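Local coordinates for protein flavoredoxin (Methanosarcina acetivorans, PDB 3BNK) that binds flavin mononucleotide and, as a flavoredoxin of the flavin reductase-like family, probably serves in electron transfer, at residues B[19-24]-B[30-35]; B[123-126]-B[131-134]; B[161-164]-B[169-172]. One frame throughout, in Å; residues are numbered along the deposited sequence.

Interaction 1: residues B[19-24]-B[30-35]. With FMN (flavin mononucleotide), chain D.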
loop_
_atom_site.group_PDB
_atom_site.type_symbol
_atom_site.label_atom_id
_atom_site.label_comp_id
_atom_site.label_asym_id
_atom_site.label_seq_id
_atom_site.Cartn_x
_atom_site.Cartn_y
_atom_site.Cartn_z
ATOM N N THR B 19 -0.060 9.387 -3.765
ATOM C CA THR B 19 -1.004 9.455 -4.839
ATOM C C THR B 19 -1.920 10.655 -4.644
ATOM O O THR B 19 -2.020 11.205 -3.551
ATOM C CB THR B 19 -1.812 8.110 -5.002
ATOM O OG1 THR B 19 -2.389 8.074 -6.295
ATOM C CG2 THR B 19 -2.942 8.017 -4.059
ATOM N N LEU B 20 -2.566 11.064 -5.724
ATOM C CA LEU B 20 -3.608 12.058 -5.641
ATOM C C LEU B 20 -4.945 11.377 -5.958
ATOM O O LEU B 20 -5.108 10.719 -6.988
ATOM C CB LEU B 20 -3.300 13.220 -6.587
ATOM C CG LEU B 20 -2.726 14.551 -6.079
ATOM C CD1 LEU B 20 -2.498 14.639 -4.568
ATOM C CD2 LEU B 20 -1.489 15.007 -6.894
ATOM N N LEU B 21 -5.888 11.510 -5.034
ATOM C CA LEU B 21 -7.185 10.893 -5.194
ATOM C C LEU B 21 -8.158 11.931 -5.748
ATOM O O LEU B 21 -8.377 12.979 -5.125
ATOM C CB LEU B 21 -7.676 10.345 -3.845
ATOM C CG LEU B 21 -9.028 9.621 -3.743
ATOM C CD1 LEU B 21 -10.168 10.505 -4.131
ATOM C CD2 LEU B 21 -9.078 8.357 -4.595
ATOM N N GLY B 22 -8.731 11.632 -6.910
ATOM C CA GLY B 22 -9.650 12.545 -7.583
ATOM C C GLY B 22 -11.104 12.103 -7.465
ATOM O O GLY B 22 -11.423 10.927 -7.618
ATOM N N ALA B 23 -11.979 13.058 -7.168
ATOM C CA ALA B 23 -13.409 12.818 -7.186
ATOM C C ALA B 23 -14.169 14.089 -7.532
ATOM O O ALA B 23 -13.733 15.209 -7.213
ATOM C CB ALA B 23 -13.879 12.242 -5.852
ATOM N N ASN B 24 -15.281 13.919 -8.237
ATOM C CA ASN B 24 -16.239 15.001 -8.381
ATOM C C ASN B 24 -17.052 15.093 -7.108
ATOM O O ASN B 24 -17.518 14.075 -6.594
ATOM C CB ASN B 24 -17.170 14.783 -9.577
ATOM C CG ASN B 24 -16.579 15.294 -10.884
ATOM O OD1 ASN B 24 -15.390 15.619 -10.970
ATOM N ND2 ASN B 24 -17.415 15.375 -11.904
ATOM N N ASN B 30 -12.305 17.462 -7.277
ATOM C CA ASN B 30 -11.554 17.566 -6.054
ATOM C C ASN B 30 -10.372 16.623 -6.108
ATOM O O ASN B 30 -10.424 15.599 -6.782
ATOM C CB ASN B 30 -12.435 17.260 -4.841
ATOM C CG ASN B 30 -11.823 17.745 -3.552
ATOM O OD1 ASN B 30 -11.343 18.875 -3.463
ATOM N ND2 ASN B 30 -11.839 16.897 -2.542
ATOM N N LEU B 31 -9.291 17.014 -5.430
ATOM C CA LEU B 31 -8.121 16.172 -5.237
ATOM C C LEU B 31 -7.662 16.224 -3.789
ATOM O O LEU B 31 -7.628 17.288 -3.186
ATOM C CB LEU B 31 -6.991 16.623 -6.170
ATOM C CG LEU B 31 -7.518 16.599 -7.610
ATOM C CD1 LEU B 31 -7.179 17.845 -8.385
ATOM C CD2 LEU B 31 -7.166 15.316 -8.348
ATOM N N MET B 32 -7.328 15.067 -3.235
ATOM C CA MET B 32 -6.664 14.998 -1.945
ATOM C C MET B 32 -5.457 14.068 -2.031
ATOM O O MET B 32 -5.465 13.107 -2.803
ATOM C CB MET B 32 -7.629 14.525 -0.847
ATOM C CG MET B 32 -8.233 13.146 -1.077
ATOM S SD MET B 32 -8.947 12.443 0.413
ATOM C CE MET B 32 -7.579 11.520 1.103
ATOM N N ALA B 33 -4.429 14.353 -1.223
ATOM C CA ALA B 33 -3.255 13.483 -1.123
ATOM C C ALA B 33 -3.617 12.180 -0.410
ATOM O O ALA B 33 -4.360 12.192 0.592
ATOM C CB ALA B 33 -2.104 14.210 -0.433
ATOM N N LEU B 34 -3.151 11.057 -0.962
ATOM C CA LEU B 34 -3.563 9.723 -0.490
ATOM C C LEU B 34 -2.401 8.731 -0.453
ATOM O O LEU B 34 -1.753 8.492 -1.456
ATOM C CB LEU B 34 -4.719 9.155 -1.349
ATOM C CG LEU B 34 -5.124 7.686 -1.116
ATOM C CD1 LEU B 34 -6.128 7.580 0.006
ATOM C CD2 LEU B 34 -5.703 7.038 -2.391
ATOM N N GLY B 35 -2.167 8.148 0.716
ATOM C CA GLY B 35 -1.111 7.151 0.909
ATOM C C GLY B 35 -1.708 5.791 1.206
ATOM O O GLY B 35 -1.044 4.766 1.037
HETATM N N1 FMN D . -6.083 11.396 4.316
HETATM C C2 FMN D . -6.788 10.210 4.259
HETATM O O2 FMN D . -7.936 10.181 4.687
HETATM N N3 FMN D . -6.210 9.075 3.716
HETATM C C4 FMN D . -4.912 9.143 3.235
HETATM O O4 FMN D . -4.401 8.132 2.767
HETATM C C4A FMN D . -4.196 10.344 3.297
HETATM N N5 FMN D . -2.892 10.420 2.827
HETATM C C5A FMN D . -2.190 11.610 2.870
HETATM C C6 FMN D . -0.887 11.650 2.359
HETATM C C7 FMN D . -0.155 12.846 2.402
HETATM C C7M FMN D . 1.196 12.880 1.753
HETATM C C8 FMN D . -0.736 13.999 2.950
HETATM C C8M FMN D . -0.077 15.353 2.792
HETATM C C9 FMN D . -2.047 13.951 3.442
HETATM C C9A FMN D . -2.786 12.767 3.401
HETATM N N10 FMN D . -4.098 12.703 3.885
HETATM C C10 FMN D . -4.792 11.490 3.839
HETATM C "C1'" FMN D . -4.801 13.945 4.365
HETATM C "C2'" FMN D . -5.775 14.515 3.342
HETATM O "O2'" FMN D . -5.200 14.491 2.049
HETATM C "C3'" FMN D . -6.113 15.973 3.662
HETATM O "O3'" FMN D . -6.753 16.123 4.916
HETATM C "C4'" FMN D . -6.920 16.618 2.536
HETATM O "O4'" FMN D . -6.958 18.003 2.749
HETATM C "C5'" FMN D . -8.345 16.101 2.388
HETATM O "O5'" FMN D . -8.856 16.800 1.268
HETATM P P FMN D . -10.437 17.028 1.027
HETATM O O1P FMN D . -11.050 17.562 2.289
HETATM O O2P FMN D . -11.045 15.691 0.721
HETATM O O3P FMN D . -10.697 17.951 -0.130
#
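Leu21 and Leu34 mesh on the face of this hairpin that also carries Thr19, Ala23, Asn30 and Met32. The bump is Leu21 CB, which seats in a shallow notch, 4.0 Å from both Met32 CG and Leu34 CB, while its CG runs on anti to the backbone N (chi1 -179°) toward Val49 and Phe67. Next along, Thr19 and Leu34 lie side by side, though the exact position of the Thr19 methyl is doubtful; the Thr19 hydroxyl is turned to Asn70 O. On the other face the relief is gentler. Gly22 offers bare backbone, and Leu31 CD2 fills that dip, 3.8 Å from Gly22 CA. Leu20 CD1 drapes over the small Ala33, 3.7 Å from its CA. Six backbone hydrogen bonds, in reciprocal pairs Thr19-Leu34, Leu21-Met32 and Ala23-Asn30, hold this register.

Segment 30-35 meets the cofactor with side chains of both faces and with its backbone. At the phosphate, Asn30 ND2 gives a nearly straight bond (170°) to FMN O3P. Ala33 O accepts a hydrogen bond from the ribityl O2' of FMN, 2.8 Å away. At the ring, Gly35 N donates to FMN O4 at 3.0 Å. A weak second bond runs from Gly35 N to N5. Between these grips Met32, bent at its thioether, brings CE to 3.5 Å from FMN C2 on the pyrimidine part, while Ala33 CB meets C7 and C8 of the benzenoid part. Thr57 and Lys93 also bind FMN near Asn30. The hairpin, with FMN along its second strand, is consistent with the split beta-barrel of FMN-binding flavin reductase-like proteins.

Interaction 2: residues B[123-126]-B[131-134]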
loop_
_atom_site.group_PDB
_atom_site.type_symbol
_atom_site.label_atom_id
_atom_site.label_comp_id
_atom_site.label_asym_id
_atom_site.label_seq_id
_atom_site.Cartn_x
_atom_site.Cartn_y
_atom_site.Cartn_z
ATOM N N GLU B 123 -17.555 -1.641 -3.722
ATOM C CA GLU B 123 -18.051 -1.724 -2.357
ATOM C C GLU B 123 -17.431 -0.620 -1.517
ATOM O O GLU B 123 -16.222 -0.373 -1.591
ATOM C CB GLU B 123 -17.745 -3.101 -1.744
ATOM C CG GLU B 123 -18.474 -3.368 -0.423
ATOM C CD GLU B 123 -18.374 -4.816 0.060
ATOM O OE1 GLU B 123 -17.888 -5.669 -0.719
ATOM O OE2 GLU B 123 -18.805 -5.105 1.225
ATOM N N THR B 124 -18.269 0.048 -0.730
ATOM C CA THR B 124 -17.811 0.989 0.285
ATOM C C THR B 124 -17.795 0.307 1.646
ATOM O O THR B 124 -18.852 -0.043 2.196
ATOM C CB THR B 124 -18.731 2.215 0.372
ATOM O OG1 THR B 124 -18.791 2.859 -0.901
ATOM C CG2 THR B 124 -18.251 3.200 1.441
ATOM N N LEU B 125 -16.597 0.139 2.194
ATOM C CA LEU B 125 -16.436 -0.391 3.545
ATOM C C LEU B 125 -16.331 0.741 4.550
ATOM O O LEU B 125 -15.621 1.728 4.319
ATOM C CB LEU B 125 -15.191 -1.279 3.641
ATOM C CG LEU B 125 -14.933 -2.320 2.566
ATOM C CD1 LEU B 125 -13.580 -2.971 2.823
ATOM C CD2 LEU B 125 -16.051 -3.348 2.521
ATOM N N GLU B 126 -17.052 0.596 5.659
ATOM C CA GLU B 126 -17.078 1.613 6.703
ATOM C C GLU B 126 -16.416 1.108 7.980
ATOM O O GLU B 126 -16.735 0.037 8.469
ATOM C CB GLU B 126 -18.507 2.093 6.985
ATOM C CG GLU B 126 -18.556 3.315 7.888
ATOM C CD GLU B 126 -19.973 3.811 8.222
ATOM O OE1 GLU B 126 -20.084 4.660 9.134
ATOM O OE2 GLU B 126 -20.957 3.381 7.574
ATOM N N TYR B 131 -13.642 5.650 5.624
ATOM C CA TYR B 131 -14.125 4.716 4.623
ATOM C C TYR B 131 -12.945 4.074 3.899
ATOM O O TYR B 131 -11.867 4.676 3.787
ATOM C CB TYR B 131 -15.053 5.386 3.604
ATOM C CG TYR B 131 -16.272 5.990 4.232
ATOM C CD1 TYR B 131 -16.314 7.348 4.531
ATOM C CD2 TYR B 131 -17.377 5.197 4.563
ATOM C CE1 TYR B 131 -17.435 7.913 5.131
ATOM C CE2 TYR B 131 -18.500 5.757 5.169
ATOM C CZ TYR B 131 -18.515 7.119 5.450
ATOM O OH TYR B 131 -19.614 7.689 6.047
ATOM N N PHE B 132 -13.165 2.845 3.435
ATOM C CA PHE B 132 -12.290 2.201 2.472
ATOM C C PHE B 132 -13.157 1.855 1.256
ATOM O O PHE B 132 -13.986 0.928 1.293
ATOM C CB PHE B 132 -11.593 0.985 3.084
ATOM C CG PHE B 132 -10.329 0.558 2.359
ATOM C CD1 PHE B 132 -9.145 1.296 2.482
ATOM C CD2 PHE B 132 -10.306 -0.618 1.598
ATOM C CE1 PHE B 132 -7.964 0.887 1.834
ATOM C CE2 PHE B 132 -9.117 -1.039 0.942
ATOM C CZ PHE B 132 -7.955 -0.284 1.068
ATOM N N PHE B 133 -12.989 2.660 0.209
ATOM C CA PHE B 133 -13.706 2.510 -1.061
ATOM C C PHE B 133 -12.977 1.507 -1.955
ATOM O O PHE B 133 -11.865 1.791 -2.425
ATOM C CB PHE B 133 -13.782 3.856 -1.799
ATOM C CG PHE B 133 -14.615 4.910 -1.115
ATOM C CD1 PHE B 133 -14.006 6.012 -0.518
ATOM C CD2 PHE B 133 -16.010 4.824 -1.099
ATOM C CE1 PHE B 133 -14.768 7.006 0.105
ATOM C CE2 PHE B 133 -16.783 5.811 -0.488
ATOM C CZ PHE B 133 -16.164 6.907 0.117
ATOM N N VAL B 134 -13.584 0.342 -2.184
ATOM C CA VAL B 134 -13.022 -0.669 -3.101
ATOM C C VAL B 134 -13.532 -0.410 -4.533
ATOM O O VAL B 134 -14.747 -0.362 -4.790
ATOM C CB VAL B 134 -13.281 -2.144 -2.629
ATOM C CG1 VAL B 134 -12.616 -3.138 -3.557
ATOM C CG2 VAL B 134 -12.750 -2.369 -1.217
#
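Near the turn of the beta hairpin made by strands 115-126 and 130-142, Thr124 lies alongside Phe133 and Glu126 alongside Tyr131. Thr124 OG1 comes to the edge of the Phe133 ring, close to its plane and 3.4 Å from CD2, and Thr124 CG2 sits 3.6 Å from Phe133 CE2. Tyr131 CB sits over one face of that ring, toward its rim. Glu126 reaches out with CG anti to its backbone N (chi1 -170°), which lays CG 3.7 Å from Tyr131 CE2; the carboxylate is tilted 46° to the ring. Lys53 ties this pair together, salt-bridged to Glu126 OE1 and in cation-pi contact with Tyr131.

The hairpin belongs to the main antiparallel sheet, and its other face, with Glu123, Leu125, Phe132 and Val134, lies at the dimer interface. There Phe132 meets Phe132 of the second subunit with ring planes about 10° apart, and Leu125 packs on Leu125 of that subunit. Within the hairpin, Leu125 CD1 bridges Phe132 CD2 and Val134 CG2, 4.2 Å from each. Backbone bonds pair Leu125 with Phe132 in both directions; Val134 N reaches Glu123 O at 2.8 Å, and the return bond from Glu123 N to Val134 O is longer, 3.3 Å.

Interaction 3: residues B[161-164]-B[169-172]. With FMN (flavin mononucleotide), chain D.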
loop_
_atom_site.group_PDB
_atom_site.type_symbol
_atom_site.label_atom_id
_atom_site.label_comp_id
_atom_site.label_asym_id
_atom_site.label_seq_id
_atom_site.Cartn_x
_atom_site.Cartn_y
_atom_site.Cartn_z
ATOM N N LEU B 161 7.274 8.686 -2.165
ATOM C CA LEU B 161 6.991 7.759 -1.066
ATOM C C LEU B 161 6.773 8.585 0.189
ATOM O O LEU B 161 7.249 9.723 0.293
ATOM C CB LEU B 161 8.161 6.794 -0.814
ATOM C CG LEU B 161 8.741 6.044 -2.009
ATOM C CD1 LEU B 161 10.031 5.343 -1.629
ATOM C CD2 LEU B 161 7.734 5.043 -2.584
ATOM N N LEU B 162 6.069 7.996 1.148
ATOM C CA LEU B 162 5.672 8.720 2.331
ATOM C C LEU B 162 5.863 7.872 3.552
ATOM O O LEU B 162 5.606 6.669 3.553
ATOM C CB LEU B 162 4.214 9.195 2.247
ATOM C CG LEU B 162 3.610 9.834 3.515
ATOM C CD1 LEU B 162 4.204 11.219 3.763
ATOM C CD2 LEU B 162 2.095 9.901 3.445
ATOM N N THR B 163 6.292 8.539 4.606
ATOM C CA THR B 163 6.429 7.920 5.889
ATOM C C THR B 163 5.768 8.848 6.940
ATOM O O THR B 163 5.973 10.059 6.926
ATOM C CB THR B 163 7.934 7.551 6.082
ATOM O OG1 THR B 163 8.079 6.474 7.000
ATOM C CG2 THR B 163 8.760 8.713 6.477
ATOM N N MET B 164 4.894 8.282 7.775
ATOM C CA MET B 164 4.263 9.015 8.880
ATOM C C MET B 164 4.483 8.239 10.194
ATOM O O MET B 164 4.762 7.047 10.146
ATOM C CB MET B 164 2.768 9.229 8.603
ATOM C CG MET B 164 2.473 10.216 7.471
ATOM S SD MET B 164 0.712 10.540 7.245
ATOM C CE MET B 164 0.717 12.069 6.308
ATOM N N TYR B 169 8.820 12.741 2.839
ATOM C CA TYR B 169 8.754 12.225 1.483
ATOM C C TYR B 169 10.108 11.655 1.127
ATOM O O TYR B 169 11.138 12.093 1.671
ATOM C CB TYR B 169 8.388 13.323 0.494
ATOM C CG TYR B 169 6.943 13.794 0.527
ATOM C CD1 TYR B 169 6.641 15.110 0.878
ATOM C CD2 TYR B 169 5.892 12.939 0.175
ATOM C CE1 TYR B 169 5.337 15.574 0.886
ATOM C CE2 TYR B 169 4.561 13.394 0.171
ATOM C CZ TYR B 169 4.294 14.720 0.530
ATOM O OH TYR B 169 3.005 15.205 0.556
ATOM N N TRP B 170 10.087 10.666 0.233
ATOM C CA TRP B 170 11.272 9.972 -0.260
ATOM C C TRP B 170 11.057 9.674 -1.742
ATOM O O TRP B 170 9.918 9.647 -2.231
ATOM C CB TRP B 170 11.519 8.647 0.502
ATOM C CG TRP B 170 11.388 8.790 1.987
ATOM C CD1 TRP B 170 10.230 8.711 2.725
ATOM C CD2 TRP B 170 12.437 9.070 2.918
ATOM N NE1 TRP B 170 10.503 8.931 4.052
ATOM C CE2 TRP B 170 11.848 9.147 4.201
ATOM C CE3 TRP B 170 13.820 9.257 2.796
ATOM C CZ2 TRP B 170 12.593 9.410 5.355
ATOM C CZ3 TRP B 170 14.563 9.521 3.949
ATOM C CH2 TRP B 170 13.941 9.594 5.210
ATOM N N THR B 171 12.153 9.465 -2.462
ATOM C CA THR B 171 12.072 8.869 -3.796
ATOM C C THR B 171 12.521 7.415 -3.749
ATOM O O THR B 171 13.007 6.942 -2.713
ATOM C CB THR B 171 12.874 9.667 -4.851
ATOM O OG1 THR B 171 14.202 9.904 -4.376
ATOM C CG2 THR B 171 12.179 10.989 -5.157
ATOM N N VAL B 172 12.336 6.710 -4.864
ATOM C CA VAL B 172 12.696 5.297 -4.986
ATOM C C VAL B 172 14.211 5.204 -5.136
ATOM O O VAL B 172 14.812 6.004 -5.861
ATOM C CB VAL B 172 12.014 4.645 -6.218
ATOM C CG1 VAL B 172 12.466 3.185 -6.400
ATOM C CG2 VAL B 172 10.468 4.750 -6.121
HETATM N N1 FMN D . -6.083 11.396 4.316
HETATM C C2 FMN D . -6.788 10.210 4.259
HETATM O O2 FMN D . -7.936 10.181 4.687
HETATM N N3 FMN D . -6.210 9.075 3.716
HETATM C C4 FMN D . -4.912 9.143 3.235
HETATM O O4 FMN D . -4.401 8.132 2.767
HETATM C C4A FMN D . -4.196 10.344 3.297
HETATM N N5 FMN D . -2.892 10.420 2.827
HETATM C C5A FMN D . -2.190 11.610 2.870
HETATM C C6 FMN D . -0.887 11.650 2.359
HETATM C C7 FMN D . -0.155 12.846 2.402
HETATM C C7M FMN D . 1.196 12.880 1.753
HETATM C C8 FMN D . -0.736 13.999 2.950
HETATM C C8M FMN D . -0.077 15.353 2.792
HETATM C C9 FMN D . -2.047 13.951 3.442
HETATM C C9A FMN D . -2.786 12.767 3.401
HETATM N N10 FMN D . -4.098 12.703 3.885
HETATM C C10 FMN D . -4.792 11.490 3.839
HETATM C "C1'" FMN D . -4.801 13.945 4.365
HETATM C "C2'" FMN D . -5.775 14.515 3.342
HETATM O "O2'" FMN D . -5.200 14.491 2.049
HETATM C "C3'" FMN D . -6.113 15.973 3.662
HETATM O "O3'" FMN D . -6.753 16.123 4.916
HETATM C "C4'" FMN D . -6.920 16.618 2.536
HETATM O "O4'" FMN D . -6.958 18.003 2.749
HETATM C "C5'" FMN D . -8.345 16.101 2.388
HETATM O "O5'" FMN D . -8.856 16.800 1.268
HETATM P P FMN D . -10.437 17.028 1.027
HETATM O O1P FMN D . -11.050 17.562 2.289
HETATM O O2P FMN D . -11.045 15.691 0.721
HETATM O O3P FMN D . -10.697 17.951 -0.130
#
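Tyr169 has CG anti to the carbonyl carbon (chi1 -73°) and Leu162 has CG anti to the backbone N (chi1 173°). The two residues are a non-hydrogen-bonded pair, with side chains on the same face; from there the torsions swing both toward the flavin. They touch at Leu162 CD1 and Tyr169 CE2, 4.2 Å apart, and converge on the methyl C7M of FMN: Leu162 CD2 lies 3.5 Å from it and Tyr169 OH 3.2 Å. The hydroxyl is hydrogen-bonded to Asp81 OD1, which fixes the outer end of the ring, while Leu161 O sits at the ring's edge, 3.5 Å from CD2 of Tyr169. A leucine in place of Tyr169 would probably leave Asp81 without its phenol partner and open a gap beside the flavin methyl.

On the opposite face Trp170 CB packs 4.1 Å from Leu161 CB. Thr163 CG2 is modelled in the plane of the indole at NE1, too close to be a comfortable contact, so the orientation of this threonine is doubtful. Leu161 and Trp170 exchange two backbone bonds, 2.8 Å from Leu161 N to Trp170 O and 3.0 Å from Trp170 N to Leu161 O. Tyr169 and Trp170 also pair with an antiparallel strand of the second subunit, continuing the sheet across the interface. For the cofactor, the chemistry implies that this hairpin cradles the dimethylbenzene end by van der Waals contact rather than by polar bonds.

In the fold
Each contact joins the two strands of a hairpin in one antiparallel sheet, and the three are met in order along the chain. Interactions 1 and 3 share the flavin: the first handles its phosphate, ribityl chain and ring system, the third its methyl end. Their centres are 17 Å apart but their nearest atoms only about 5 Å, since strands 16-25 and 160-163 are neighbours. Interaction 2 is centred 15 Å from interaction 1 and does not touch FMN; the Phe132 side chain is about 8 Å from a bound FMN. Interactions 2 and 3, with centres 25 Å apart on opposite sides of the chain's centre, both meet the second subunit, so the dimer is engaged at two separated places.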